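Local atomic coordinates of luciferase (Lingulodinium polyedrum, PDB entry 1VPR), a protein that catalyses the oxidation of dinoflagellate luciferin, an open tetrapyrrole, by molecular oxygen with emission of blue light, this chain being the third of its three luciferase domains. Residues F129-G132 against K137-C140; G141-P146 against N247-W252; D27-G32 against L62-L67; H34-H39 against P241-G246; K98-D103 against F287-T292. All coordinates share one frame; numbering follows the deposited sequence.

Contact 1: F129-G132 against K137-C140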
# COMPACT_ATOMS: atom_id res chain seq x y z
N PHE A 129 15.23 -13.28 6.37
CA PHE A 129 15.56 -12.27 7.37
C PHE A 129 14.33 -11.98 8.25
O PHE A 129 13.20 -12.13 7.79
CB PHE A 129 16.01 -11.00 6.65
CG PHE A 129 16.30 -9.83 7.56
CD1 PHE A 129 15.50 -8.69 7.52
CD2 PHE A 129 17.41 -9.85 8.41
CE1 PHE A 129 15.81 -7.57 8.31
CE2 PHE A 129 17.73 -8.74 9.20
CZ PHE A 129 16.92 -7.60 9.15
N ASP A 130 14.56 -11.61 9.51
CA ASP A 130 13.46 -11.27 10.43
C ASP A 130 13.15 -9.78 10.24
O ASP A 130 13.74 -8.93 10.93
CB ASP A 130 13.86 -11.50 11.89
CG ASP A 130 12.72 -11.22 12.87
OD1 ASP A 130 12.90 -11.50 14.07
OD2 ASP A 130 11.64 -10.70 12.45
N TYR A 131 12.26 -9.48 9.30
CA TYR A 131 11.91 -8.09 9.02
C TYR A 131 11.26 -7.37 10.19
O TYR A 131 11.28 -6.15 10.24
CB TYR A 131 11.01 -7.97 7.78
CG TYR A 131 11.76 -8.24 6.49
CD1 TYR A 131 11.76 -9.51 5.93
CD2 TYR A 131 12.54 -7.23 5.90
CE1 TYR A 131 12.53 -9.79 4.79
CE2 TYR A 131 13.31 -7.49 4.76
CZ TYR A 131 13.30 -8.77 4.22
OH TYR A 131 14.10 -9.06 3.13
N GLY A 132 10.68 -8.14 11.12
CA GLY A 132 10.04 -7.56 12.29
C GLY A 132 10.98 -7.14 13.43
O GLY A 132 10.55 -6.54 14.42
N LYS A 137 20.24 -4.88 11.20
CA LYS A 137 20.55 -4.15 10.00
C LYS A 137 20.16 -5.08 8.85
O LYS A 137 20.29 -6.31 8.97
CB LYS A 137 22.04 -3.87 9.92
CG LYS A 137 22.58 -3.03 11.04
CD LYS A 137 24.05 -2.78 10.81
CE LYS A 137 24.64 -1.96 11.93
NZ LYS A 137 26.13 -1.89 11.78
N LEU A 138 19.69 -4.52 7.74
CA LEU A 138 19.31 -5.34 6.60
C LEU A 138 20.61 -6.03 6.18
O LEU A 138 21.67 -5.40 6.10
CB LEU A 138 18.75 -4.46 5.48
CG LEU A 138 17.97 -5.16 4.36
CD1 LEU A 138 16.72 -5.84 4.93
CD2 LEU A 138 17.58 -4.13 3.31
N PRO A 139 20.55 -7.34 5.91
CA PRO A 139 21.74 -8.09 5.51
C PRO A 139 22.52 -7.58 4.29
O PRO A 139 23.73 -7.73 4.24
CB PRO A 139 21.20 -9.50 5.28
CG PRO A 139 20.08 -9.58 6.29
CD PRO A 139 19.39 -8.24 6.05
N CYS A 140 21.83 -6.98 3.32
CA CYS A 140 22.54 -6.52 2.13
C CYS A 140 23.13 -5.13 2.25
O CYS A 140 23.58 -4.56 1.25
CB CYS A 140 21.62 -6.62 0.91
SG CYS A 140 20.04 -5.75 1.03
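The pyrrolidine ring of P139 lies over one face of the F129 ring. P139 CD stands 3.6 Å from the ring centroid of F129, 19° off the ring normal, which makes a CH-pi contact. P139 CG adds an apolar touch 3.4 Å from F129 CD2. The carbonyl O of K137 approaches the far end of the ring, 3.5 Å from F129 CE2. L138 CD1 approaches obliquely, 3.9 Å from F129 CE1. The same methyl reaches Y131 CE2 at 3.8 Å, so one leucine branch bridges the two aromatics. CG of F129 is anti to the backbone N (chi1 176°), and this swings the ring across to P139. F129 CD1 then hangs 3.6 Å above the centre of the Y131 ring. An alanine in place of F129 is likely to leave P139 CD and the centre of the Y131 ring without the phenyl group that packs on them. Further out, D130 is the centre of an inverse gamma turn, and its OD1 makes a salt bridge to R352. Y131 O accepts a hydrogen bond from R320, while the backbone of L138 bonds to T323. Both segments belong to the long loop between helix 120-126 and strand 163-169 of the catalytic domain. It is a loop folded back on itself, resting through L138 on strand 247-253 of the calycin beta barrel.

Contact 2: G141-P146 against N247-W252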
# COMPACT_ATOMS: atom_id res chain seq x y z
N GLY A 141 23.16 -4.59 3.46
CA GLY A 141 23.69 -3.25 3.65
C GLY A 141 22.61 -2.23 3.36
O GLY A 141 21.48 -2.62 3.06
N PRO A 142 22.92 -0.92 3.40
CA PRO A 142 21.98 0.17 3.16
C PRO A 142 21.26 0.04 1.84
O PRO A 142 21.90 -0.17 0.81
CB PRO A 142 22.86 1.41 3.16
CG PRO A 142 24.13 0.96 3.89
CD PRO A 142 24.30 -0.42 3.37
N LEU A 143 19.93 0.18 1.85
CA LEU A 143 19.23 0.10 0.58
C LEU A 143 19.57 1.39 -0.17
O LEU A 143 19.79 2.44 0.44
CB LEU A 143 17.70 -0.00 0.80
CG LEU A 143 17.14 -1.34 1.33
CD1 LEU A 143 15.67 -1.19 1.73
CD2 LEU A 143 17.29 -2.44 0.26
N PRO A 144 19.68 1.31 -1.51
CA PRO A 144 19.99 2.51 -2.29
C PRO A 144 18.75 3.42 -2.33
O PRO A 144 17.64 2.92 -2.47
CB PRO A 144 20.30 1.95 -3.69
CG PRO A 144 20.84 0.58 -3.41
CD PRO A 144 19.87 0.10 -2.32
N TRP A 145 18.94 4.73 -2.18
CA TRP A 145 17.82 5.66 -2.32
C TRP A 145 17.72 5.82 -3.84
O TRP A 145 18.75 5.81 -4.53
CB TRP A 145 18.14 7.02 -1.69
CG TRP A 145 18.10 7.03 -0.18
CD1 TRP A 145 19.15 6.81 0.68
CD2 TRP A 145 16.95 7.28 0.65
NE1 TRP A 145 18.72 6.91 1.98
CE2 TRP A 145 17.38 7.19 1.99
CE3 TRP A 145 15.61 7.56 0.38
CZ2 TRP A 145 16.51 7.38 3.08
CZ3 TRP A 145 14.73 7.75 1.46
CH2 TRP A 145 15.18 7.67 2.79
N PRO A 146 16.50 5.93 -4.40
CA PRO A 146 16.41 6.08 -5.86
C PRO A 146 16.72 7.48 -6.36
O PRO A 146 16.10 8.45 -5.94
CB PRO A 146 14.97 5.67 -6.16
CG PRO A 146 14.22 6.12 -4.92
CD PRO A 146 15.16 5.68 -3.80
N ASN A 247 7.82 -8.86 1.07
CA ASN A 247 8.22 -7.90 2.11
C ASN A 247 8.70 -6.63 1.43
O ASN A 247 9.56 -6.68 0.53
CB ASN A 247 9.35 -8.45 2.98
CG ASN A 247 8.94 -9.67 3.81
OD1 ASN A 247 8.19 -9.56 4.78
ND2 ASN A 247 9.42 -10.84 3.41
N LEU A 248 8.15 -5.48 1.83
CA LEU A 248 8.57 -4.21 1.24
C LEU A 248 9.12 -3.29 2.30
O LEU A 248 8.64 -3.26 3.43
CB LEU A 248 7.39 -3.47 0.58
CG LEU A 248 6.43 -4.17 -0.36
CD1 LEU A 248 5.34 -3.22 -0.82
CD2 LEU A 248 7.20 -4.71 -1.57
N LEU A 249 10.15 -2.53 1.92
CA LEU A 249 10.72 -1.50 2.77
C LEU A 249 10.60 -0.26 1.88
O LEU A 249 11.23 -0.19 0.82
CB LEU A 249 12.18 -1.80 3.14
CG LEU A 249 12.32 -2.82 4.28
CD1 LEU A 249 13.77 -3.20 4.43
CD2 LEU A 249 11.79 -2.24 5.57
N GLY A 250 9.78 0.70 2.28
CA GLY A 250 9.60 1.86 1.42
C GLY A 250 9.54 3.16 2.17
O GLY A 250 9.61 3.17 3.40
N VAL A 251 9.38 4.25 1.42
CA VAL A 251 9.35 5.59 1.97
C VAL A 251 8.42 6.46 1.16
O VAL A 251 8.34 6.31 -0.05
CB VAL A 251 10.78 6.26 1.84
CG1 VAL A 251 10.67 7.75 2.16
CG2 VAL A 251 11.79 5.60 2.78
N TRP A 252 7.70 7.37 1.83
CA TRP A 252 6.87 8.34 1.14
C TRP A 252 7.50 9.68 1.50
O TRP A 252 7.91 9.89 2.66
CB TRP A 252 5.42 8.43 1.67
CG TRP A 252 4.48 7.41 1.15
CD1 TRP A 252 3.85 6.45 1.87
CD2 TRP A 252 4.02 7.28 -0.19
NE1 TRP A 252 3.03 5.72 1.07
CE2 TRP A 252 3.11 6.21 -0.21
CE3 TRP A 252 4.30 7.96 -1.39
CZ2 TRP A 252 2.45 5.80 -1.38
CZ3 TRP A 252 3.65 7.56 -2.54
CH2 TRP A 252 2.73 6.48 -2.53
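L143 overlaps L249 through a single methyl. L143 CD1 lies 3.8 Å from L249 CB and 3.9 Å from L249 CD1, and the two side chains cross at about a right angle. L249 belongs to strand 247-253 of the antiparallel barrel that marks this catalytic domain as a calycin. Segment 141-146 is an extended, proline-rich part of the loop before strand 163-169. It passes by the strand without a hydrogen bond between the two segments. The CA atoms of L143 and L249 are 8.9 Å apart, those of W145 and V251 9.5 Å, and side chains fill the interval. L143 and W145, two residues apart, reach across from the loop. L249 and V251 answer in the same alternation, while L248 and W252 point to the other side of the strand. Y237 of the adjacent strand touches L143, W145 and V251. The loop backbone is fixed from elsewhere: L143 bonds to A324, W145 to P332, and P144 O accepts from W265 NE1. The indole of W145 also stacks with Y339. All four touching residues are buried, and the contact between the segments is wholly apolar. CG of W145 is anti to its carbonyl carbon (chi1 -75°), which extends the six-membered ring toward the strand. Its far corner meets V251 obliquely, with W145 CZ3 3.9 Å and W145 CH2 4.0 Å from V251 CG2.

Contact 3: D27-G32 against L62-L67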
# COMPACT_ATOMS: atom_id res chain seq x y z
N ASP A 27 -8.33 -17.57 13.26
CA ASP A 27 -7.16 -16.85 13.71
C ASP A 27 -6.37 -16.11 12.62
O ASP A 27 -5.23 -15.72 12.83
CB ASP A 27 -6.22 -17.82 14.45
CG ASP A 27 -5.31 -17.11 15.44
OD1 ASP A 27 -5.83 -16.62 16.48
OD2 ASP A 27 -4.09 -17.05 15.18
N ASN A 28 -6.98 -15.90 11.45
CA ASN A 28 -6.27 -15.21 10.38
C ASN A 28 -5.92 -13.76 10.70
O ASN A 28 -4.94 -13.22 10.18
CB ASN A 28 -7.08 -15.29 9.07
CG ASN A 28 -6.95 -16.65 8.40
OD1 ASN A 28 -6.38 -17.58 8.98
ND2 ASN A 28 -7.48 -16.77 7.18
N PHE A 29 -6.72 -13.13 11.56
CA PHE A 29 -6.52 -11.73 11.95
C PHE A 29 -6.15 -11.62 13.43
O PHE A 29 -6.91 -12.07 14.30
CB PHE A 29 -7.80 -10.91 11.70
CG PHE A 29 -8.15 -10.76 10.24
CD1 PHE A 29 -7.87 -9.57 9.57
CD2 PHE A 29 -8.72 -11.82 9.54
CE1 PHE A 29 -8.16 -9.44 8.21
CE2 PHE A 29 -9.01 -11.69 8.18
CZ PHE A 29 -8.73 -10.50 7.52
N LYS A 30 -5.00 -11.01 13.72
CA LYS A 30 -4.58 -10.87 15.12
C LYS A 30 -3.52 -9.78 15.27
O LYS A 30 -2.69 -9.58 14.38
CB LYS A 30 -4.02 -12.20 15.65
CG LYS A 30 -2.60 -12.51 15.19
CD LYS A 30 -2.51 -12.46 13.68
CE LYS A 30 -1.08 -12.39 13.19
NZ LYS A 30 -1.10 -12.28 11.70
N ASN A 31 -3.54 -9.08 16.40
CA ASN A 31 -2.60 -8.00 16.70
C ASN A 31 -2.51 -6.95 15.59
O ASN A 31 -1.46 -6.34 15.36
CB ASN A 31 -1.22 -8.59 16.99
CG ASN A 31 -1.18 -9.35 18.31
OD1 ASN A 31 -0.17 -9.96 18.67
ND2 ASN A 31 -2.30 -9.32 19.03
N GLY A 32 -3.64 -6.74 14.92
CA GLY A 32 -3.71 -5.76 13.84
C GLY A 32 -3.18 -6.28 12.51
O GLY A 32 -3.17 -5.53 11.53
N LEU A 62 -11.06 -12.06 -2.57
CA LEU A 62 -12.19 -11.26 -3.02
C LEU A 62 -13.06 -10.86 -1.85
O LEU A 62 -13.50 -9.71 -1.77
CB LEU A 62 -13.05 -12.02 -4.03
CG LEU A 62 -12.65 -11.87 -5.50
CD1 LEU A 62 -13.73 -12.52 -6.36
CD2 LEU A 62 -12.53 -10.38 -5.87
N GLU A 63 -13.31 -11.79 -0.94
CA GLU A 63 -14.12 -11.46 0.20
C GLU A 63 -13.37 -10.51 1.14
O GLU A 63 -13.98 -9.64 1.75
CB GLU A 63 -14.54 -12.71 0.95
CG GLU A 63 -15.58 -12.46 2.03
CD GLU A 63 -16.03 -13.76 2.68
OE1 GLU A 63 -15.58 -14.07 3.80
OE2 GLU A 63 -16.83 -14.47 2.04
N CYS A 64 -12.06 -10.65 1.24
CA CYS A 64 -11.31 -9.75 2.12
C CYS A 64 -11.28 -8.34 1.58
O CYS A 64 -11.06 -7.39 2.34
CB CYS A 64 -9.88 -10.25 2.33
SG CYS A 64 -9.75 -11.69 3.41
N HIS A 65 -11.51 -8.18 0.28
CA HIS A 65 -11.51 -6.86 -0.33
C HIS A 65 -12.68 -6.02 0.20
O HIS A 65 -12.58 -4.79 0.30
CB HIS A 65 -11.56 -6.97 -1.85
CG HIS A 65 -10.21 -6.86 -2.48
ND1 HIS A 65 -9.43 -5.72 -2.36
CD2 HIS A 65 -9.43 -7.78 -3.12
CE1 HIS A 65 -8.24 -5.95 -2.88
NE2 HIS A 65 -8.21 -7.18 -3.35
N GLU A 66 -13.76 -6.70 0.58
CA GLU A 66 -14.94 -6.03 1.10
C GLU A 66 -14.80 -5.58 2.56
O GLU A 66 -15.72 -4.99 3.14
CB GLU A 66 -16.17 -6.95 0.94
N LEU A 67 -13.64 -5.83 3.16
CA LEU A 67 -13.43 -5.44 4.55
C LEU A 67 -12.83 -4.05 4.75
O LEU A 67 -11.87 -3.68 4.05
CB LEU A 67 -12.50 -6.45 5.25
CG LEU A 67 -12.91 -7.93 5.33
CD1 LEU A 67 -11.69 -8.78 5.73
CD2 LEU A 67 -14.03 -8.08 6.34
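The F29 ring meets C64 at its edge: C64 SG lies near the ring plane, 4.4 Å from F29 CZ. That is a loose apolar contact. L67 comes closer, with L67 CD1 3.9 Å from F29 CZ. The ring of F29 also stacks with the imidazole of H34, from the partner strand 33-34, and V22 touches F29 as well. The side chains of F29 and L67 come from opposite directions, and the L67 methyl meets the ring obliquely at CZ. In both residues CG is anti to the carbonyl carbon, and for F29 (chi1 -67°) this directs CZ at the end of helix 57-65. The two segments share no hydrogen bond, and the surface they bury together is small.

The helix end sets the position of L67. Its backbone N bonds to C64 O at 3.1 Å, and E66 N bonds to E63 O at 3.2 Å. These three-residue steps tighten the chain as the helix runs out, and they place C64 and L67 on the side that faces F29. Polar partners tie the same elements together. N28 ND2 bonds to Y60 OH of the helix, and E63 OE1 bonds to Y25 OH. After K30 the chain reverses. N31 and G32 both have positive phi, with backbone angles that fit a type I' turn, and the backbones of N28 and K35 are hydrogen-bonded. The contact therefore joins a small two-stranded hairpin, 29-30 with 33-34, to the end of helix 57-65 in the N-terminal helical bundle domain.

Contact 4: H34-H39 against P241-G246; sequences HKPEFH and PLVSGG
V243 is the residue of 241-246 that meets H34, P36 and F38, and P241 and L242 lead up to it. P241 closes strand 237-241. The side chain of L242 turns away from 34-39. V243 then spreads its two methyls. V243 CG2 lies 3.9 Å from H34 ND1. V243 CG1 takes the other two partners, at 3.9 Å from P36 CG and 3.7 Å from F38 CE1. It comes to the edge of the F38 ring, near its plane. V243 O lies in that plane, also 3.7 Å from F38 CE1. CG1 is anti to the backbone N of V243 (chi1 168°), which puts it beside the carbonyl carbon, where F38 can meet both methyl and oxygen. S244 turns away, and its OG accepts from G246 N at 3.2 Å in an ST turn while also bonding to D198. G245 has a positive phi that calls for glycine. It closes a type I beta turn by its N-H to L242 O.

Within 34-39, P36 CD lies over one face of the H34 ring, toward its rim. The polar ends of H34 are used elsewhere, ND1 by V222 O and NE2 by Y60 OH. The enzyme is pH-regulated, and H34 could conceivably take part. The contact docks the N-terminal helical bundle domain on the turn of a beta hairpin, 237-241 with 247-253, in the calycin barrel.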
# COMPACT_ATOMS: atom_id res chain seq x y z
N HIS A 34 -2.99 -9.46 9.32
CA HIS A 34 -3.76 -10.47 8.57
C HIS A 34 -2.75 -11.47 8.03
O HIS A 34 -1.97 -11.15 7.12
CB HIS A 34 -4.53 -9.85 7.40
CG HIS A 34 -5.32 -10.85 6.61
ND1 HIS A 34 -5.72 -10.62 5.31
CD2 HIS A 34 -5.79 -12.08 6.93
CE1 HIS A 34 -6.40 -11.66 4.86
NE2 HIS A 34 -6.46 -12.56 5.83
N LYS A 35 -2.77 -12.68 8.59
CA LYS A 35 -1.86 -13.73 8.17
C LYS A 35 -2.63 -15.01 7.84
O LYS A 35 -2.83 -15.86 8.71
CB LYS A 35 -0.84 -14.00 9.27
N PRO A 36 -3.09 -15.15 6.58
CA PRO A 36 -3.84 -16.35 6.18
C PRO A 36 -2.90 -17.43 5.65
O PRO A 36 -1.75 -17.15 5.31
CB PRO A 36 -4.77 -15.81 5.11
CG PRO A 36 -3.86 -14.86 4.38
CD PRO A 36 -3.08 -14.15 5.50
N GLU A 37 -3.40 -18.66 5.58
CA GLU A 37 -2.61 -19.77 5.07
C GLU A 37 -3.23 -20.28 3.77
O GLU A 37 -4.31 -20.89 3.78
CB GLU A 37 -2.55 -20.89 6.12
N PHE A 38 -2.55 -20.02 2.66
CA PHE A 38 -3.01 -20.43 1.34
C PHE A 38 -2.39 -21.77 0.99
O PHE A 38 -1.19 -21.95 1.20
CB PHE A 38 -2.59 -19.41 0.28
CG PHE A 38 -3.17 -18.05 0.48
CD1 PHE A 38 -2.36 -16.99 0.84
CD2 PHE A 38 -4.53 -17.84 0.30
CE1 PHE A 38 -2.90 -15.72 1.02
CE2 PHE A 38 -5.09 -16.58 0.48
CZ PHE A 38 -4.27 -15.52 0.84
N HIS A 39 -3.19 -22.67 0.43
CA HIS A 39 -2.71 -23.99 0.02
C HIS A 39 -1.24 -23.90 -0.38
O HIS A 39 -0.84 -22.97 -1.10
CB HIS A 39 -3.55 -24.53 -1.15
N PRO A 241 4.57 -5.66 5.37
CA PRO A 241 4.52 -7.10 5.13
C PRO A 241 3.29 -7.32 4.24
O PRO A 241 2.25 -6.67 4.44
CB PRO A 241 4.32 -7.69 6.52
CG PRO A 241 3.73 -6.55 7.32
CD PRO A 241 4.50 -5.36 6.81
N LEU A 242 3.39 -8.22 3.27
CA LEU A 242 2.29 -8.47 2.33
C LEU A 242 1.61 -9.81 2.55
O LEU A 242 2.26 -10.80 2.98
CB LEU A 242 2.82 -8.41 0.90
CG LEU A 242 3.69 -7.20 0.56
CD1 LEU A 242 4.19 -7.36 -0.87
CD2 LEU A 242 2.90 -5.91 0.74
N VAL A 243 0.32 -9.85 2.25
CA VAL A 243 -0.47 -11.06 2.36
C VAL A 243 0.09 -12.13 1.42
O VAL A 243 -0.08 -13.34 1.66
CB VAL A 243 -1.94 -10.79 1.98
CG1 VAL A 243 -2.70 -12.11 1.82
CG2 VAL A 243 -2.60 -9.93 3.05
N SER A 244 0.77 -11.67 0.36
CA SER A 244 1.37 -12.57 -0.62
C SER A 244 2.63 -13.24 -0.07
O SER A 244 3.14 -14.20 -0.64
CB SER A 244 1.74 -11.79 -1.88
OG SER A 244 2.87 -10.98 -1.64
N GLY A 245 3.13 -12.73 1.04
CA GLY A 245 4.34 -13.27 1.63
C GLY A 245 5.51 -12.36 1.31
O GLY A 245 6.59 -12.50 1.87
N GLY A 246 5.28 -11.40 0.42
CA GLY A 246 6.34 -10.48 0.03
C GLY A 246 6.66 -9.52 1.16
O GLY A 246 5.88 -9.39 2.12

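Contact 5: K98-D103 against F287-T292; sequences KEADSD and FMRQAT
The tight part of this contact is a salt bridge from buried R289 on strand 285-294 to partly exposed D103, in the loop after helix 87-100. R289 NH1 donates to D103 OD2 at 2.8 Å and R289 NH2 to the same oxygen at 2.9 Å. OD2 lies within about 1° of the guanidinium plane. The carboxylate is turned 60° from that plane, so the two bonds differ: NH2 uses the anti lone pair of OD2, whereas NH1 comes from above the carboxylate plane. The arginine chain bends at chi3 (65°) to bring both nitrogens round to one atom. The R289 side chain touches F280, F300, F302 and L106. D103 OD1 bonds to T105 OG1, which fixes the rotation of the carboxylate.

The helix side is looser. A100 turns its methyl to the strand, but A100 CB is still 4.1 Å from R289 NH2. E99, D101 and S102 are exposed. E99 OE2 stays 6.9 Å from R289 NH2, and E99 OE1 forms a salt bridge with K95.

A methionine in place of R289 would probably leave D103 OD2 without the two guanidinium bonds; the ion pair it has with R278 is long and weak. R278 stands close to R289 as a like charge, and E276 makes a weak pair with NH1. The pairing is likely to favour an ionised carboxylate and to offset the arginines' positive charge.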
# COMPACT_ATOMS: atom_id res chain seq x y z
N LYS A 98 -7.15 7.93 -19.74
CA LYS A 98 -6.62 8.25 -21.05
C LYS A 98 -5.64 9.42 -20.94
O LYS A 98 -4.62 9.43 -21.59
CB LYS A 98 -7.76 8.60 -21.99
N GLU A 99 -5.96 10.40 -20.11
CA GLU A 99 -5.07 11.54 -19.94
C GLU A 99 -3.78 11.09 -19.24
O GLU A 99 -2.72 11.67 -19.47
CB GLU A 99 -5.75 12.63 -19.11
CG GLU A 99 -6.86 13.33 -19.84
CD GLU A 99 -7.56 14.38 -19.00
OE1 GLU A 99 -8.50 15.02 -19.51
OE2 GLU A 99 -7.16 14.57 -17.83
N ALA A 100 -3.88 10.06 -18.41
CA ALA A 100 -2.72 9.57 -17.69
C ALA A 100 -1.61 9.08 -18.61
O ALA A 100 -0.44 9.20 -18.28
CB ALA A 100 -3.14 8.47 -16.73
N ASP A 101 -1.94 8.52 -19.77
CA ASP A 101 -0.89 8.03 -20.67
C ASP A 101 -0.04 9.10 -21.33
O ASP A 101 1.09 8.82 -21.73
CB ASP A 101 -1.49 7.15 -21.77
CG ASP A 101 -2.10 5.90 -21.22
OD1 ASP A 101 -1.40 5.17 -20.48
OD2 ASP A 101 -3.29 5.65 -21.52
N SER A 102 -0.56 10.33 -21.41
CA SER A 102 0.17 11.44 -22.03
C SER A 102 0.75 12.40 -21.01
O SER A 102 1.41 13.37 -21.37
CB SER A 102 -0.76 12.24 -22.93
OG SER A 102 -1.51 11.36 -23.75
N ASP A 103 0.50 12.12 -19.73
CA ASP A 103 0.98 13.00 -18.66
C ASP A 103 2.49 12.99 -18.54
O ASP A 103 3.10 11.97 -18.23
CB ASP A 103 0.36 12.60 -17.32
CG ASP A 103 0.50 13.69 -16.26
OD1 ASP A 103 1.43 14.53 -16.37
OD2 ASP A 103 -0.32 13.70 -15.30
N PHE A 287 -10.10 13.91 -6.83
CA PHE A 287 -9.62 12.59 -7.16
C PHE A 287 -8.17 12.43 -6.72
O PHE A 287 -7.46 13.41 -6.49
CB PHE A 287 -9.68 12.33 -8.68
CG PHE A 287 -11.06 11.98 -9.19
CD1 PHE A 287 -12.05 12.96 -9.30
CD2 PHE A 287 -11.35 10.68 -9.56
CE1 PHE A 287 -13.30 12.63 -9.79
CE2 PHE A 287 -12.61 10.35 -10.05
CZ PHE A 287 -13.58 11.32 -10.16
N MSE A 288 -7.74 11.18 -6.63
CA MSE A 288 -6.37 10.90 -6.30
C MSE A 288 -5.89 9.91 -7.33
O MSE A 288 -6.55 8.90 -7.58
CB MSE A 288 -6.23 10.26 -4.89
CG MSE A 288 -4.83 9.68 -4.69
SE MSE A 288 -4.51 8.97 -2.91
CE MSE A 288 -4.11 10.57 -2.09
N ARG A 289 -4.75 10.19 -7.95
CA ARG A 289 -4.20 9.26 -8.91
C ARG A 289 -2.90 8.71 -8.36
O ARG A 289 -2.00 9.45 -7.98
CB ARG A 289 -3.92 9.91 -10.27
CG ARG A 289 -3.39 8.89 -11.29
CD ARG A 289 -2.91 9.55 -12.60
NE ARG A 289 -1.74 10.42 -12.39
CZ ARG A 289 -1.35 11.37 -13.25
NH1 ARG A 289 -0.29 12.11 -12.98
NH2 ARG A 289 -2.04 11.58 -14.37
N GLN A 290 -2.83 7.39 -8.31
CA GLN A 290 -1.64 6.69 -7.84
C GLN A 290 -0.96 6.10 -9.08
O GLN A 290 -1.60 5.43 -9.88
CB GLN A 290 -2.08 5.56 -6.91
CG GLN A 290 -0.97 4.67 -6.35
CD GLN A 290 -1.52 3.65 -5.40
OE1 GLN A 290 -2.14 4.00 -4.38
NE2 GLN A 290 -1.31 2.37 -5.71
N ALA A 291 0.34 6.34 -9.23
CA ALA A 291 1.06 5.83 -10.39
C ALA A 291 2.31 5.11 -9.89
O ALA A 291 3.19 5.73 -9.29
CB ALA A 291 1.45 7.00 -11.34
N THR A 292 2.38 3.81 -10.15
CA THR A 292 3.50 2.97 -9.73
C THR A 292 4.25 2.43 -10.94
O THR A 292 3.64 1.92 -11.88
CB THR A 292 3.01 1.78 -8.92
OG1 THR A 292 2.15 2.23 -7.88
CG2 THR A 292 4.19 1.04 -8.30

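How the contacts relate
From the N terminus, contact 3 is the first to close, within the helical bundle domain. Contact 4 opens inside that loop, at 34-39, and crosses contact 3; the two touch through the 29-30/33-34 hairpin. Its long loop ends at the barrel turn 241-246, so it joins the two domains. Contact 5 opens at 98-103 and closes last, on barrel strand 285-294, crossing contact 4. Contact 1 is a short local loop lying within both of these spans. Contact 2 follows it, lies within contact 5 and crosses contact 4. Contacts 1 and 2 touch through L138 with L143 and L249. Contacts 2 and 5 reach the same barrel sheet.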